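Local structure of glutamate--tRNA ligase, cytoplasmic (Saccharomyces cerevisiae, 2HRA) at residues Glu36-Arg41 against Pro175-Ala180. The protein activates glutamate with ATP and attaches it to tRNA(Glu), and joins a complex with methionyl-tRNA synthetase and the cofactor Arc1p, this piece being its N-terminal heteromerisation domain. Sequence-based numbering, arbitrary orientation.
Sequences ELIAAR and PIFGEA
Helix 34-46 meets the short helical turn 175-178 where the two halves of a GST fold meet; here Arg41 touches Ile176, and Ile38 touches Ile176 and Phe177. Arg41 donates to two consecutive carbonyls from one edge of its guanidinium. Arg41 NE gives a nearly straight bond to Ile176 O (2.8 Å). Arg41 NH2 reaches Pro175 O at 2.8 Å on a more bent path (141°). Both oxygens lie close to the guanidinium plane. The chain bends at chi3 (63°), which brings NE toward the turn. Pro175 O also accepts from Glu179 N, and the two donors come from opposite faces of its carbonyl plane. Ala180 CA sits over one face of the Arg41 guanidinium, 3.8 Å above its centre. A water links Arg41 NH2 to Glu179 OE1.

In the GST-like arrangement, helix 34-46 belongs to the N-terminal sheet-containing part and the turn to the helical C-terminal part. Pro175 ends a region that interacts with Arc1p. Deeper in, Ile38 CG2 stands over the centre of the Phe177 ring, 3.7 Å from the centroid, in a CH-pi contact. Trp143 and Tyr135 meet this ring edge-to-face. Ala180, at the start of helix 180-195, packs its CB against Ile38 CG1 and, at 3.8 Å, Leu37 CD2.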
ATOM      1  N   GLU A  36      -1.619  -2.366  -2.742  1.00 27.91           N
ATOM      2  CA  GLU A  36      -2.409  -3.436  -3.306  1.00 27.64           C
ATOM      3  C   GLU A  36      -2.178  -4.684  -2.517  1.00 27.23           C
ATOM      4  O   GLU A  36      -3.132  -5.356  -2.140  1.00 27.80           O
ATOM      5  CB  GLU A  36      -2.026  -3.678  -4.776  1.00 27.68           C
ATOM      6  CG  GLU A  36      -2.455  -2.557  -5.748  1.00 28.36           C
ATOM      7  CD  GLU A  36      -1.461  -1.343  -5.802  1.00 32.07           C
ATOM      8  OE1 GLU A  36      -0.485  -1.297  -5.045  1.00 28.37           O
ATOM      9  OE2 GLU A  36      -1.666  -0.431  -6.635  1.00 37.30           O
ATOM     10  N   LEU A  37      -0.919  -5.004  -2.253  1.00 26.99           N
ATOM     11  CA  LEU A  37      -0.599  -6.170  -1.446  1.00 27.28           C
ATOM     12  C   LEU A  37      -1.178  -6.082  -0.035  1.00 26.87           C
ATOM     13  O   LEU A  37      -1.676  -7.083   0.479  1.00 26.50           O
ATOM     14  CB  LEU A  37       0.911  -6.415  -1.386  1.00 27.48           C
ATOM     15  CG  LEU A  37       1.451  -7.535  -0.472  1.00 28.71           C
ATOM     16  CD1 LEU A  37       1.112  -8.943  -0.931  1.00 27.04           C
ATOM     17  CD2 LEU A  37       2.970  -7.368  -0.390  1.00 30.54           C
ATOM     18  N   ILE A  38      -1.098  -4.910   0.602  1.00 26.54           N
ATOM     19  CA  ILE A  38      -1.583  -4.768   1.987  1.00 26.40           C
ATOM     20  C   ILE A  38      -3.127  -4.893   2.006  1.00 25.20           C
ATOM     21  O   ILE A  38      -3.731  -5.585   2.855  1.00 26.40           O
ATOM     22  CB  ILE A  38      -1.024  -3.425   2.640  1.00 26.59           C
ATOM     23  CG1 ILE A  38       0.493  -3.514   2.835  1.00 27.52           C
ATOM     24  CG2 ILE A  38      -1.604  -3.171   4.019  1.00 26.05           C
ATOM     25  CD1 ILE A  38       1.173  -2.186   3.195  1.00 26.01           C
ATOM     26  N   ALA A  39      -3.767  -4.293   1.013  1.00 25.13           N
ATOM     27  CA  ALA A  39      -5.216  -4.412   0.846  1.00 24.75           C
ATOM     28  C   ALA A  39      -5.663  -5.872   0.861  1.00 25.28           C
ATOM     29  O   ALA A  39      -6.679  -6.216   1.481  1.00 25.47           O
ATOM     30  CB  ALA A  39      -5.655  -3.720  -0.445  1.00 23.49           C
ATOM     31  N   ALA A  40      -4.924  -6.705   0.112  1.00 25.96           N
ATOM     32  CA  ALA A  40      -5.188  -8.130  -0.024  1.00 26.00           C
ATOM     33  C   ALA A  40      -4.916  -8.832   1.280  1.00 25.83           C
ATOM     34  O   ALA A  40      -5.649  -9.703   1.666  1.00 25.88           O
ATOM     35  CB  ALA A  40      -4.326  -8.738  -1.152  1.00 25.88           C
ATOM     36  N   ARG A  41      -3.865  -8.434   1.986  1.00 25.98           N
ATOM     37  CA  ARG A  41      -3.606  -9.005   3.304  1.00 25.52           C
ATOM     38  C   ARG A  41      -4.712  -8.699   4.300  1.00 25.37           C
ATOM     39  O   ARG A  41      -5.069  -9.556   5.120  1.00 24.22           O
ATOM     40  CB  ARG A  41      -2.241  -8.557   3.819  1.00 25.44           C
ATOM     41  CG  ARG A  41      -1.130  -9.133   2.965  1.00 27.13           C
ATOM     42  CD  ARG A  41       0.182  -8.373   3.065  1.00 28.61           C
ATOM     43  NE  ARG A  41       0.787  -8.379   4.401  1.00 29.13           N
ATOM     44  CZ  ARG A  41       1.588  -9.329   4.906  1.00 31.09           C
ATOM     45  NH1 ARG A  41       1.881 -10.459   4.248  1.00 30.58           N
ATOM     46  NH2 ARG A  41       2.066  -9.177   6.126  1.00 30.77           N
ATOM     47  N   PRO A 175       1.778  -6.238  11.562  1.00 29.72           N
ATOM     48  CA  PRO A 175       2.387  -7.143  10.570  1.00 29.61           C
ATOM     49  C   PRO A 175       1.745  -7.106   9.187  1.00 28.86           C
ATOM     50  O   PRO A 175       2.426  -7.312   8.159  1.00 29.60           O
ATOM     51  CB  PRO A 175       2.148  -8.530  11.172  1.00 30.04           C
ATOM     52  CG  PRO A 175       1.909  -8.330  12.590  1.00 30.04           C
ATOM     53  CD  PRO A 175       1.394  -6.952  12.789  1.00 30.30           C
ATOM     54  N   ILE A 176       0.433  -6.906   9.164  1.00 28.08           N
ATOM     55  CA  ILE A 176      -0.301  -6.778   7.910  1.00 27.75           C
ATOM     56  C   ILE A 176       0.381  -5.776   6.995  1.00 27.37           C
ATOM     57  O   ILE A 176       0.440  -6.010   5.788  1.00 25.86           O
ATOM     58  CB  ILE A 176      -1.786  -6.402   8.123  1.00 27.65           C
ATOM     59  CG1 ILE A 176      -2.588  -7.659   8.477  1.00 29.69           C
ATOM     60  CG2 ILE A 176      -2.368  -5.752   6.863  1.00 26.56           C
ATOM     61  CD1 ILE A 176      -3.896  -7.432   9.241  1.00 29.53           C
ATOM     62  N   PHE A 177       0.888  -4.683   7.580  1.00 27.28           N
ATOM     63  CA  PHE A 177       1.636  -3.630   6.839  1.00 27.68           C
ATOM     64  C   PHE A 177       3.130  -3.901   6.898  1.00 27.94           C
ATOM     65  O   PHE A 177       3.792  -4.003   5.888  1.00 26.98           O
ATOM     66  CB  PHE A 177       1.434  -2.256   7.474  1.00 27.75           C
ATOM     67  CG  PHE A 177       0.066  -1.686   7.277  1.00 27.21           C
ATOM     68  CD1 PHE A 177      -1.037  -2.261   7.901  1.00 30.01           C
ATOM     69  CD2 PHE A 177      -0.115  -0.577   6.487  1.00 27.39           C
ATOM     70  CE1 PHE A 177      -2.300  -1.740   7.719  1.00 28.69           C
ATOM     71  CE2 PHE A 177      -1.373  -0.034   6.294  1.00 29.49           C
ATOM     72  CZ  PHE A 177      -2.468  -0.620   6.906  1.00 28.79           C
ATOM     73  N   GLY A 178       3.647  -3.984   8.114  1.00 29.06           N
ATOM     74  CA  GLY A 178       5.088  -3.987   8.343  1.00 29.64           C
ATOM     75  C   GLY A 178       5.860  -5.234   7.921  1.00 30.49           C
ATOM     76  O   GLY A 178       7.091  -5.171   7.815  1.00 30.56           O
ATOM     77  N   GLU A 179       5.171  -6.367   7.729  1.00 30.54           N
ATOM     78  CA  GLU A 179       5.829  -7.577   7.204  1.00 30.76           C
ATOM     79  C   GLU A 179       5.512  -7.833   5.716  1.00 31.03           C
ATOM     80  O   GLU A 179       5.914  -8.866   5.167  1.00 29.93           O
ATOM     81  CB  GLU A 179       5.457  -8.809   8.043  1.00 31.07           C
ATOM     82  CG  GLU A 179       5.908  -8.689   9.479  1.00 32.27           C
ATOM     83  CD  GLU A 179       5.589  -9.911  10.301  1.00 34.14           C
ATOM     84  OE1 GLU A 179       4.932 -10.845   9.802  1.00 37.12           O
ATOM     85  OE2 GLU A 179       5.993  -9.922  11.471  1.00 36.91           O
ATOM     86  N   ALA A 180       4.823  -6.903   5.050  1.00 30.68           N
ATOM     87  CA  ALA A 180       4.472  -7.101   3.648  1.00 31.51           C
ATOM     88  C   ALA A 180       5.736  -7.178   2.783  1.00 32.03           C
ATOM     89  O   ALA A 180       5.833  -8.017   1.889  1.00 32.29           O
ATOM     90  CB  ALA A 180       3.527  -6.000   3.151  1.00 31.35           C
TER
HETATM   91  O   HOH W   1       2.864 -11.277   8.252  1.00 43.03           O